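Local atomic coordinates of glycosyl hydrolase, family 8 (Clostridium perfringens, PDB entry 3REN), a protein that probably acts as an alpha-amylase of glycoside hydrolase family 8, hydrolysing alpha-linked glucans such as starch. Residues F302-Q313 / A341-K349. Residues are numbered along the deposited sequence; the frame is centred on the assembly and turned at random.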
loop_
_atom_site.group_PDB
_atom_site.type_symbol
_atom_site.label_atom_id
_atom_site.label_comp_id
_atom_site.label_asym_id
_atom_site.label_seq_id
_atom_site.Cartn_x
_atom_site.Cartn_y
_atom_site.Cartn_z
ATOM N N PHE A 302 12.183 -4.842 13.274
ATOM C CA PHE A 302 12.514 -4.871 11.864
ATOM C C PHE A 302 12.989 -6.237 11.466
ATOM O O PHE A 302 12.476 -6.791 10.514
ATOM C CB PHE A 302 13.578 -3.802 11.502
ATOM C CG PHE A 302 13.921 -3.780 10.022
ATOM C CD1 PHE A 302 15.110 -4.366 9.560
ATOM C CD2 PHE A 302 13.019 -3.244 9.089
ATOM C CE1 PHE A 302 15.434 -4.370 8.185
ATOM C CE2 PHE A 302 13.318 -3.246 7.689
ATOM C CZ PHE A 302 14.526 -3.791 7.235
ATOM N N ASN A 303 13.956 -6.797 12.203
ATOM C CA ASN A 303 14.505 -8.124 11.877
ATOM C C ASN A 303 13.487 -9.241 12.051
ATOM O O ASN A 303 13.469 -10.199 11.277
ATOM C CB ASN A 303 15.766 -8.395 12.715
ATOM C CG ASN A 303 16.959 -7.599 12.205
ATOM O OD1 ASN A 303 17.071 -7.315 11.005
ATOM N ND2 ASN A 303 17.869 -7.274 13.100
ATOM N N LYS A 304 12.644 -9.105 13.075
ATOM C CA LYS A 304 11.582 -10.075 13.344
ATOM C C LYS A 304 10.596 -10.132 12.177
ATOM O O LYS A 304 10.183 -11.215 11.762
ATOM C CB LYS A 304 10.833 -9.669 14.606
ATOM C CG LYS A 304 10.203 -10.837 15.361
ATOM C CD LYS A 304 9.784 -10.432 16.786
ATOM C CE LYS A 304 10.123 -11.542 17.842
ATOM N NZ LYS A 304 9.338 -12.797 17.708
ATOM N N ALA A 305 10.192 -8.946 11.690
ATOM C CA ALA A 305 9.303 -8.844 10.551
ATOM C C ALA A 305 10.006 -9.345 9.276
ATOM O O ALA A 305 9.407 -10.097 8.511
ATOM C CB ALA A 305 8.798 -7.403 10.388
ATOM N N ILE A 306 11.270 -8.950 9.053
ATOM C CA ILE A 306 12.015 -9.421 7.875
ATOM C C ILE A 306 12.225 -10.960 7.879
ATOM O O ILE A 306 12.154 -11.618 6.844
ATOM C CB ILE A 306 13.391 -8.717 7.764
ATOM C CG1 ILE A 306 13.235 -7.191 7.525
ATOM C CG2 ILE A 306 14.242 -9.353 6.668
ATOM C CD1 ILE A 306 12.589 -6.768 6.170
ATOM N N ASP A 307 12.507 -11.528 9.049
ATOM C CA ASP A 307 12.673 -12.959 9.163
ATOM C C ASP A 307 11.432 -13.683 8.695
ATOM O O ASP A 307 11.549 -14.698 8.027
ATOM C CB ASP A 307 13.050 -13.376 10.592
ATOM C CG ASP A 307 14.525 -13.101 10.911
ATOM O OD1 ASP A 307 15.314 -12.742 9.996
ATOM O OD2 ASP A 307 14.901 -13.211 12.096
ATOM N N LYS A 308 10.247 -13.165 9.013
ATOM C CA LYS A 308 9.012 -13.789 8.499
ATOM C C LYS A 308 8.918 -13.741 6.987
ATOM O O LYS A 308 8.469 -14.708 6.369
ATOM C CB LYS A 308 7.738 -13.173 9.087
ATOM C CG LYS A 308 7.602 -13.367 10.556
ATOM C CD LYS A 308 7.338 -14.815 10.874
ATOM C CE LYS A 308 6.883 -14.969 12.335
ATOM N NZ LYS A 308 6.580 -16.409 12.570
ATOM N N LEU A 309 9.314 -12.612 6.398
ATOM C CA LEU A 309 9.289 -12.480 4.943
ATOM C C LEU A 309 10.309 -13.414 4.300
ATOM O O LEU A 309 10.016 -14.071 3.325
ATOM C CB LEU A 309 9.487 -11.012 4.497
ATOM C CG LEU A 309 8.400 -9.982 4.841
ATOM C CD1 LEU A 309 8.836 -8.605 4.268
ATOM C CD2 LEU A 309 7.064 -10.394 4.223
ATOM N N LYS A 310 11.516 -13.500 4.862
ATOM C CA LYS A 310 12.474 -14.469 4.347
ATOM C C LYS A 310 11.960 -15.912 4.377
ATOM O O LYS A 310 12.232 -16.703 3.469
ATOM C CB LYS A 310 13.744 -14.437 5.163
ATOM C CG LYS A 310 14.480 -13.111 5.162
ATOM C CD LYS A 310 15.932 -13.473 5.524
ATOM C CE LYS A 310 16.497 -12.554 6.509
ATOM N NZ LYS A 310 17.912 -12.990 6.579
ATOM N N TYR A 311 11.278 -16.253 5.465
ATOM C CA TYR A 311 10.767 -17.594 5.692
ATOM C C TYR A 311 9.706 -17.966 4.675
ATOM O O TYR A 311 9.728 -19.071 4.161
ATOM C CB TYR A 311 10.130 -17.695 7.081
ATOM C CG TYR A 311 9.640 -19.087 7.373
ATOM C CD1 TYR A 311 10.535 -20.099 7.749
ATOM C CD2 TYR A 311 8.281 -19.398 7.291
ATOM C CE1 TYR A 311 10.089 -21.374 8.014
ATOM C CE2 TYR A 311 7.825 -20.651 7.567
ATOM C CZ TYR A 311 8.730 -21.635 7.926
ATOM O OH TYR A 311 8.253 -22.885 8.205
ATOM N N TYR A 312 8.782 -17.040 4.400
ATOM C CA TYR A 312 7.684 -17.318 3.458
ATOM C C TYR A 312 8.039 -17.176 1.980
ATOM O O TYR A 312 7.329 -17.720 1.120
ATOM C CB TYR A 312 6.443 -16.483 3.810
ATOM C CG TYR A 312 5.781 -17.057 5.020
ATOM C CD1 TYR A 312 5.193 -18.329 4.962
ATOM C CD2 TYR A 312 5.743 -16.357 6.217
ATOM C CE1 TYR A 312 4.600 -18.906 6.079
ATOM C CE2 TYR A 312 5.146 -16.910 7.337
ATOM C CZ TYR A 312 4.576 -18.194 7.257
ATOM O OH TYR A 312 3.975 -18.769 8.361
ATOM N N GLN A 313 9.128 -16.465 1.681
ATOM C CA GLN A 313 9.574 -16.322 0.265
ATOM C C GLN A 313 9.900 -17.701 -0.314
ATOM O O GLN A 313 10.535 -18.518 0.357
ATOM C CB GLN A 313 10.769 -15.370 0.169
ATOM C CG GLN A 313 11.217 -15.056 -1.263
ATOM C CD GLN A 313 12.346 -14.025 -1.303
ATOM O OE1 GLN A 313 13.138 -13.924 -0.372
ATOM N NE2 GLN A 313 12.420 -13.262 -2.386
ATOM N N ALA A 341 6.175 -6.717 -0.070
ATOM C CA ALA A 341 7.413 -7.409 0.351
ATOM C C ALA A 341 8.649 -6.792 -0.300
ATOM O O ALA A 341 9.698 -6.704 0.325
ATOM C CB ALA A 341 7.347 -8.904 0.005
ATOM N N LEU A 342 8.528 -6.379 -1.558
ATOM C CA LEU A 342 9.656 -5.749 -2.247
ATOM C C LEU A 342 10.036 -4.435 -1.576
ATOM O O LEU A 342 11.210 -4.184 -1.311
ATOM C CB LEU A 342 9.358 -5.615 -3.761
ATOM C CG LEU A 342 10.451 -5.030 -4.633
ATOM C CD1 LEU A 342 11.608 -6.009 -4.777
ATOM C CD2 LEU A 342 9.877 -4.636 -6.004
ATOM N N LEU A 343 9.046 -3.606 -1.241
ATOM C CA LEU A 343 9.303 -2.416 -0.425
ATOM C C LEU A 343 9.998 -2.691 0.923
ATOM O O LEU A 343 10.893 -1.928 1.316
ATOM C CB LEU A 343 8.021 -1.589 -0.212
ATOM C CG LEU A 343 7.452 -1.024 -1.530
ATOM C CD1 LEU A 343 6.077 -0.435 -1.371
ATOM C CD2 LEU A 343 8.375 0.078 -2.165
ATOM N N ALA A 344 9.572 -3.740 1.650
ATOM C CA ALA A 344 10.258 -4.115 2.927
ATOM C C ALA A 344 11.684 -4.642 2.679
ATOM O O ALA A 344 12.616 -4.233 3.372
ATOM C CB ALA A 344 9.443 -5.150 3.696
ATOM N N PHE A 345 11.863 -5.531 1.695
ATOM C CA PHE A 345 13.213 -6.083 1.450
ATOM C C PHE A 345 14.140 -4.947 0.991
ATOM O O PHE A 345 15.349 -4.990 1.254
ATOM C CB PHE A 345 13.220 -7.205 0.403
ATOM C CG PHE A 345 12.801 -8.564 0.932
ATOM C CD1 PHE A 345 13.169 -8.981 2.218
ATOM C CD2 PHE A 345 12.067 -9.422 0.135
ATOM C CE1 PHE A 345 12.820 -10.234 2.707
ATOM C CE2 PHE A 345 11.678 -10.698 0.618
ATOM C CZ PHE A 345 12.062 -11.102 1.899
ATOM N N GLN A 346 13.599 -3.941 0.293
ATOM C CA GLN A 346 14.429 -2.769 -0.119
ATOM C C GLN A 346 15.125 -2.056 1.063
ATOM O O GLN A 346 16.214 -1.484 0.893
ATOM C CB GLN A 346 13.592 -1.777 -0.921
ATOM C CG GLN A 346 14.331 -0.540 -1.444
ATOM C CD GLN A 346 13.444 0.263 -2.384
ATOM O OE1 GLN A 346 12.327 0.642 -2.023
ATOM N NE2 GLN A 346 13.913 0.470 -3.621
ATOM N N LYS A 347 14.489 -2.053 2.234
ATOM C CA LYS A 347 15.098 -1.511 3.464
ATOM C C LYS A 347 16.088 -2.443 4.173
ATOM O O LYS A 347 16.760 -2.018 5.114
ATOM C CB LYS A 347 14.016 -1.164 4.480
ATOM C CG LYS A 347 13.012 -0.119 4.000
ATOM C CD LYS A 347 13.691 1.086 3.421
ATOM C CE LYS A 347 12.720 2.266 3.516
ATOM N NZ LYS A 347 12.930 3.145 2.400
ATOM N N TYR A 348 16.123 -3.705 3.772
ATOM C CA TYR A 348 16.956 -4.736 4.400
ATOM C C TYR A 348 18.349 -4.749 3.743
ATOM O O TYR A 348 18.501 -5.097 2.576
ATOM C CB TYR A 348 16.252 -6.118 4.306
ATOM C CG TYR A 348 17.026 -7.320 4.850
ATOM C CD1 TYR A 348 17.600 -7.292 6.123
ATOM C CD2 TYR A 348 17.145 -8.495 4.098
ATOM C CE1 TYR A 348 18.297 -8.394 6.634
ATOM C CE2 TYR A 348 17.843 -9.608 4.595
ATOM C CZ TYR A 348 18.400 -9.546 5.872
ATOM O OH TYR A 348 19.080 -10.616 6.396
ATOM N N LYS A 349 19.325 -4.283 4.483
ATOM C CA LYS A 349 20.710 -4.065 4.059
ATOM C C LYS A 349 21.730 -5.183 4.217
ATOM O O LYS A 349 22.832 -5.055 3.783
ATOM C CB LYS A 349 21.295 -2.880 4.806
ATOM C CG LYS A 349 20.670 -1.591 4.555
ATOM C CE LYS A 349 23.119 -0.763 4.984
ATOM N NZ LYS A 349 24.182 0.096 4.493
#
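With chi1 at 177°, Tyr-348 swings its CG anti to the backbone N and lays one ring face under Ile-306, whose CG2 is itself anti to its own N. The methyl sits almost squarely over the ring, CG2 of Ile-306 lying 3.8 Å from the Tyr-348 centroid and 8° off the normal, a clean CH-pi contact. Lys-310 reaches the far end of the same ring and its NZ donates a 2.7 Å hydrogen bond to Tyr-348 OH; Glu-22 of helix 21-33 touches both side chains. At the other end of the ring, Phe-302 brings CZ to 3.8 Å from Lys-347 CB, with Tyr-348 N near the plane at the edge of the Phe-302 ring. Phe-345 leaves its backbone pointing away, then turns back so that CZ comes 3.7 Å from Leu-309 CB. Gln-313 comes to the same ring, OE1 lying 3.7 Å from Phe-345 CE2, while its NE2 is held by the carbonyls of Gly-323 and Glu-22. Leu-309 CD1 meets Ala-344 CB at 3.6 Å, both side chains buried. Segments 302-312 and 341-346 cross at -127°, so the last two helices of the chain, 299-312 and 335-346, pack against each other in the (alpha/alpha)6-barrel fold.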